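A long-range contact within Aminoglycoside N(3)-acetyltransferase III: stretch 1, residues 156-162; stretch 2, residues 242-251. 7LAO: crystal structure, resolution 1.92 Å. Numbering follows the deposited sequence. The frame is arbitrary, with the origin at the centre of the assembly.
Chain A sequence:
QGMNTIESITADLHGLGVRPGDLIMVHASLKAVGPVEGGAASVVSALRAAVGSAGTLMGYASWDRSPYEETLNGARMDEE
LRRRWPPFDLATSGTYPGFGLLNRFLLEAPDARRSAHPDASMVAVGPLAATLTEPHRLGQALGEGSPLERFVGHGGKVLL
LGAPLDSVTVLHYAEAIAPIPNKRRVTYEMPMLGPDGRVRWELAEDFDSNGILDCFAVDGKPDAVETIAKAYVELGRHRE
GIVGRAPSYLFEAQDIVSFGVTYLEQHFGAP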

ATOM      1  N   GLY A 156       3.065  12.512  -2.317  1.00 20.91           N
ATOM      2  CA  GLY A 156       3.496  11.265  -2.914  1.00 22.68           C
ATOM      3  C   GLY A 156       2.845  10.999  -4.274  1.00 19.92           C
ATOM      4  O   GLY A 156       1.837  11.593  -4.664  1.00 20.16           O
ATOM      5  N   LYS A 157       3.481  10.121  -5.041  1.00 19.28           N
ATOM      6  CA  LYS A 157       2.940   9.638  -6.316  1.00 20.41           C
ATOM      7  C   LYS A 157       2.763   8.127  -6.222  1.00 24.43           C
ATOM      8  O   LYS A 157       3.517   7.439  -5.518  1.00 21.49           O
ATOM      9  CB  LYS A 157       3.849   9.973  -7.478  1.00 22.72           C
ATOM     10  CG  LYS A 157       4.055  11.463  -7.699  1.00 27.08           C
ATOM     11  CD  LYS A 157       4.973  11.665  -8.855  1.00 43.82           C
ATOM     12  CE  LYS A 157       5.308  13.104  -9.144  1.00 46.86           C
ATOM     13  NZ  LYS A 157       6.341  13.043 -10.259  1.00 51.86           N
ATOM     14  N   VAL A 158       1.719   7.613  -6.860  1.00 19.30           N
ATOM     15  CA  VAL A 158       1.452   6.185  -6.827  1.00 18.46           C
ATOM     16  C   VAL A 158       1.934   5.599  -8.150  1.00 23.72           C
ATOM     17  O   VAL A 158       1.532   6.049  -9.244  1.00 21.49           O
ATOM     18  CB  VAL A 158      -0.029   5.877  -6.601  1.00 22.25           C
ATOM     19  CG1 VAL A 158      -0.269   4.367  -6.649  1.00 28.03           C
ATOM     20  CG2 VAL A 158      -0.509   6.523  -5.209  1.00 20.64           C
ATOM     21  N   LEU A 159       2.781   4.591  -8.045  1.00 19.20           N
ATOM     22  CA  LEU A 159       3.332   3.904  -9.219  1.00 22.04           C
ATOM     23  C   LEU A 159       2.762   2.498  -9.291  1.00 21.66           C
ATOM     24  O   LEU A 159       2.982   1.708  -8.369  1.00 23.64           O
ATOM     25  CB  LEU A 159       4.858   3.875  -9.099  1.00 22.56           C
ATOM     26  CG  LEU A 159       5.517   2.995 -10.155  1.00 26.05           C
ATOM     27  CD1 LEU A 159       5.262   3.545 -11.528  1.00 22.41           C
ATOM     28  CD2 LEU A 159       6.985   2.905  -9.882  1.00 27.36           C
ATOM     29  N   LEU A 160       2.028   2.171 -10.376  1.00 21.18           N
ATOM     30  CA  LEU A 160       1.592   0.802 -10.624  1.00 26.92           C
ATOM     31  C   LEU A 160       2.499   0.238 -11.711  1.00 25.51           C
ATOM     32  O   LEU A 160       2.561   0.794 -12.811  1.00 25.34           O
ATOM     33  CB  LEU A 160       0.113   0.734 -11.062  1.00 29.62           C
ATOM     34  CG  LEU A 160      -0.961   1.437 -10.197  1.00 25.82           C
ATOM     35  CD1 LEU A 160      -2.380   1.118 -10.689  1.00 28.11           C
ATOM     36  CD2 LEU A 160      -0.803   1.107  -8.679  1.00 29.68           C
ATOM     37  N   LEU A 161       3.219  -0.844 -11.396  1.00 27.48           N
ATOM     38  CA  LEU A 161       4.099  -1.523 -12.362  1.00 27.63           C
ATOM     39  C   LEU A 161       3.447  -2.848 -12.708  1.00 30.45           C
ATOM     40  O   LEU A 161       3.754  -3.864 -12.086  1.00 30.96           O
ATOM     41  CB  LEU A 161       5.494  -1.777 -11.811  1.00 33.13           C
ATOM     42  CG  LEU A 161       6.323  -0.545 -11.454  1.00 39.45           C
ATOM     43  CD1 LEU A 161       7.696  -0.968 -10.872  1.00 36.23           C
ATOM     44  CD2 LEU A 161       6.484   0.404 -12.661  1.00 34.26           C
ATOM     45  N   GLY A 162       2.563  -2.827 -13.712  1.00 32.05           N
ATOM     46  CA  GLY A 162       1.759  -3.979 -14.107  1.00 33.06           C
ATOM     47  C   GLY A 162       0.699  -4.391 -13.107  1.00 39.93           C
ATOM     48  O   GLY A 162       0.051  -5.403 -13.321  1.00 38.46           O
TER
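Stretch 2, residues 242-251: IVGRAPSYLF

Stretch 2 lies beside stretch 1 as its antiparallel neighbour in a β-sheet. It enters on the last two residues of a strand, Ile242 and Val243, reverses through a type II' turn from Val243 to Ala246, and returns as the strand Ala246 to Phe251, which runs alongside stretch 1 up to Leu161. The two strand axes approach to 4.6 Å and their N-to-C directions differ by 175°, so the pairing is almost exactly antiparallel. All residues of both strands have extended backbone angles, while Gly162, at phi/psi 69/5, leaves the extended conformation just after Leu161.

The main-chain ladder sets the register. Val158 and Phe251 form a hydrogen-bonded pair: Val158 N donates to Phe251 O at 2.7 Å, and Phe251 N donates back to Val158 O at 2.9 Å. Two residues on, Leu160 N reaches Tyr249 O at 2.8 Å and Tyr249 N reaches Leu160 O at 2.9 Å. Narrow non-hydrogen-bonded pairs alternate with these wide ones, whose CA atoms are 5.0 Å apart: between them the CA atoms of Leu159 and Leu250 are 4.6 Å apart, and beyond Leu160 those of Leu161 and Ser248 4.7 Å. The carbonyls of the wide pairs also receive CA-H...O contacts from the narrow pair between them, Leu250 CA to Val158 O at 3.3 Å and Leu159 CA to Tyr249 O at 3.4 Å. A last bond, Gly162 N to Pro247 O at 3.0 Å, is more bent, at 131°. Proline has no amide hydrogen to donate, so only its carbonyl can serve the ladder here.

The side chains then sort by alternation. Val158, Leu160, Tyr249 and Phe251 share one face. Val158 CB lies 4.2 Å from Phe251 CB, and Leu160 CB lies 4.2 Å from Tyr249 CB. Leu160, in the mt rotamer, also makes a diagonal contact: its CD1 comes within 3.8 Å of Phe251 CE2 and meets that ring at its edge, near the ring plane. One leucine thus touches both aromatic residues.

Leu159, Leu161, Ser248 and Leu250 occupy the other face. Leu250 brings its CD1 to 4.2 Å from Leu159 CB and to 3.6 Å from Lys157 CB. The fully extended lysine chain beyond chi1 leads its end away from stretch 2, and NZ is hydrogen-bonded elsewhere in the structure. Leu161 packs its CD2 3.8 Å from Val243 CB, so this side chain reaches past its direct partner to the residue that begins the turn.

The turn is braced from within: Val243 N to Ala246 O and Ala246 N to Val243 O are both 3.0 Å, and Ser248 OG donates to Ala246 O, also at 3.0 Å. That bond gives the serine hydroxyl a polar partner, although Leu161 CD2 is only 3.5 Å from OG. Packing is also tight at Gly162, whose N is 3.6 Å from Ala246 CB; a β-carbon on this glycine would clash with that methyl, and its positive phi independently favours glycine.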

ATOM      1  N   ILE A 242       5.202   1.885 -20.500  1.00 32.68           N
ATOM      2  CA  ILE A 242       5.701   0.548 -20.198  1.00 31.48           C
ATOM      3  C   ILE A 242       6.921   0.677 -19.317  1.00 31.03           C
ATOM      4  O   ILE A 242       7.787   1.504 -19.586  1.00 36.89           O
ATOM      5  CB  ILE A 242       6.065  -0.227 -21.482  1.00 39.28           C
ATOM      6  CG1 ILE A 242       4.834  -0.404 -22.370  1.00 56.32           C
ATOM      7  CG2 ILE A 242       6.691  -1.587 -21.125  1.00 45.47           C
ATOM      8  CD1 ILE A 242       3.770  -1.207 -21.679  1.00 62.86           C
ATOM      9  N   VAL A 243       7.051  -0.201 -18.328  1.00 31.94           N
ATOM     10  CA  VAL A 243       8.268  -0.299 -17.533  1.00 31.84           C
ATOM     11  C   VAL A 243       8.690  -1.752 -17.563  1.00 34.56           C
ATOM     12  O   VAL A 243       7.969  -2.608 -17.049  1.00 36.27           O
ATOM     13  CB  VAL A 243       8.064   0.197 -16.090  1.00 30.11           C
ATOM     14  CG1 VAL A 243       9.395   0.065 -15.352  1.00 31.32           C
ATOM     15  CG2 VAL A 243       7.512   1.641 -16.102  1.00 27.89           C
ATOM     16  N   GLY A 244       9.832  -2.036 -18.183  1.00 36.60           N
ATOM     17  CA  GLY A 244      10.182  -3.429 -18.385  1.00 39.81           C
ATOM     18  C   GLY A 244       9.270  -3.941 -19.486  1.00 42.17           C
ATOM     19  O   GLY A 244       9.301  -3.401 -20.590  1.00 40.99           O
ATOM     20  N   ARG A 245       8.409  -4.913 -19.199  1.00 42.22           N
ATOM     21  CA  ARG A 245       7.336  -5.276 -20.119  1.00 43.33           C
ATOM     22  C   ARG A 245       5.956  -5.050 -19.502  1.00 41.34           C
ATOM     23  O   ARG A 245       4.975  -5.612 -19.979  1.00 42.91           O
ATOM     24  CB  ARG A 245       7.513  -6.728 -20.565  1.00 47.79           C
ATOM     25  CG  ARG A 245       8.795  -6.879 -21.325  1.00 49.98           C
ATOM     26  CD  ARG A 245       9.224  -8.345 -21.521  1.00 54.89           C
ATOM     27  NE  ARG A 245      10.283  -8.393 -22.509  1.00 57.17           N
ATOM     28  CZ  ARG A 245      11.592  -8.487 -22.266  1.00 60.70           C
ATOM     29  NH1 ARG A 245      12.057  -8.559 -21.028  1.00 57.58           N
ATOM     30  NH2 ARG A 245      12.444  -8.535 -23.286  1.00 60.72           N
ATOM     31  N   ALA A 246       5.853  -4.228 -18.424  1.00 40.07           N
ATOM     32  CA  ALA A 246       4.572  -4.107 -17.734  1.00 36.77           C
ATOM     33  C   ALA A 246       3.885  -2.802 -18.092  1.00 34.06           C
ATOM     34  O   ALA A 246       4.505  -1.740 -17.920  1.00 32.09           O
ATOM     35  CB  ALA A 246       4.745  -4.165 -16.214  1.00 36.76           C
ATOM     36  N   PRO A 247       2.613  -2.827 -18.530  1.00 37.73           N
ATOM     37  CA  PRO A 247       1.813  -1.584 -18.572  1.00 37.30           C
ATOM     38  C   PRO A 247       1.787  -0.919 -17.200  1.00 43.17           C
ATOM     39  O   PRO A 247       1.527  -1.570 -16.180  1.00 39.32           O
ATOM     40  CB  PRO A 247       0.415  -2.058 -18.959  1.00 34.45           C
ATOM     41  CG  PRO A 247       0.402  -3.527 -18.664  1.00 48.95           C
ATOM     42  CD  PRO A 247       1.816  -4.004 -18.920  1.00 45.15           C
ATOM     43  N   SER A 248       2.049   0.373 -17.171  1.00 27.39           N
ATOM     44  CA  SER A 248       2.293   0.999 -15.881  1.00 25.61           C
ATOM     45  C   SER A 248       1.589   2.346 -15.802  1.00 24.81           C
ATOM     46  O   SER A 248       1.290   2.965 -16.832  1.00 27.05           O
ATOM     47  CB  SER A 248       3.798   1.135 -15.597  1.00 25.77           C
ATOM     48  OG  SER A 248       4.389  -0.151 -15.390  1.00 29.70           O
ATOM     49  N   TYR A 249       1.298   2.769 -14.564  1.00 24.88           N
ATOM     50  CA  TYR A 249       0.603   4.031 -14.288  1.00 31.56           C
ATOM     51  C   TYR A 249       1.373   4.818 -13.245  1.00 28.32           C
ATOM     52  O   TYR A 249       1.942   4.240 -12.300  1.00 22.75           O
ATOM     53  CB  TYR A 249      -0.796   3.832 -13.717  1.00 26.13           C
ATOM     54  CG  TYR A 249      -1.780   3.148 -14.623  1.00 25.35           C
ATOM     55  CD1 TYR A 249      -1.723   1.769 -14.840  1.00 26.82           C
ATOM     56  CD2 TYR A 249      -2.802   3.891 -15.246  1.00 28.23           C
ATOM     57  CE1 TYR A 249      -2.650   1.138 -15.668  1.00 38.14           C
ATOM     58  CE2 TYR A 249      -3.722   3.264 -16.062  1.00 29.30           C
ATOM     59  CZ  TYR A 249      -3.656   1.904 -16.274  1.00 34.85           C
ATOM     60  OH  TYR A 249      -4.562   1.292 -17.093  1.00 42.95           O
ATOM     61  N   LEU A 250       1.362   6.141 -13.390  1.00 25.48           N
ATOM     62  CA  LEU A 250       1.873   7.012 -12.342  1.00 20.58           C
ATOM     63  C   LEU A 250       0.799   8.085 -12.056  1.00 24.10           C
ATOM     64  O   LEU A 250       0.388   8.830 -12.964  1.00 22.44           O
ATOM     65  CB  LEU A 250       3.235   7.634 -12.716  1.00 21.01           C
ATOM     66  CG  LEU A 250       3.903   8.532 -11.635  1.00 21.56           C
ATOM     67  CD1 LEU A 250       4.315   7.795 -10.364  1.00 21.82           C
ATOM     68  CD2 LEU A 250       5.089   9.323 -12.235  1.00 28.61           C
ATOM     69  N   PHE A 251       0.306   8.089 -10.821  1.00 22.46           N
ATOM     70  CA  PHE A 251      -0.747   8.988 -10.312  1.00 24.12           C
ATOM     71  C   PHE A 251      -0.208   9.937  -9.249  1.00 29.31           C
ATOM     72  O   PHE A 251       0.540   9.528  -8.345  1.00 23.85           O
ATOM     73  CB  PHE A 251      -1.869   8.183  -9.652  1.00 22.14           C
ATOM     74  CG  PHE A 251      -2.518   7.190 -10.519  1.00 27.94           C
ATOM     75  CD1 PHE A 251      -3.395   7.604 -11.499  1.00 25.39           C
ATOM     76  CD2 PHE A 251      -2.314   5.816 -10.333  1.00 28.49           C
ATOM     77  CE1 PHE A 251      -4.066   6.696 -12.327  1.00 29.17           C
ATOM     78  CE2 PHE A 251      -2.983   4.878 -11.174  1.00 30.63           C
ATOM     79  CZ  PHE A 251      -3.848   5.316 -12.142  1.00 33.52           C
TER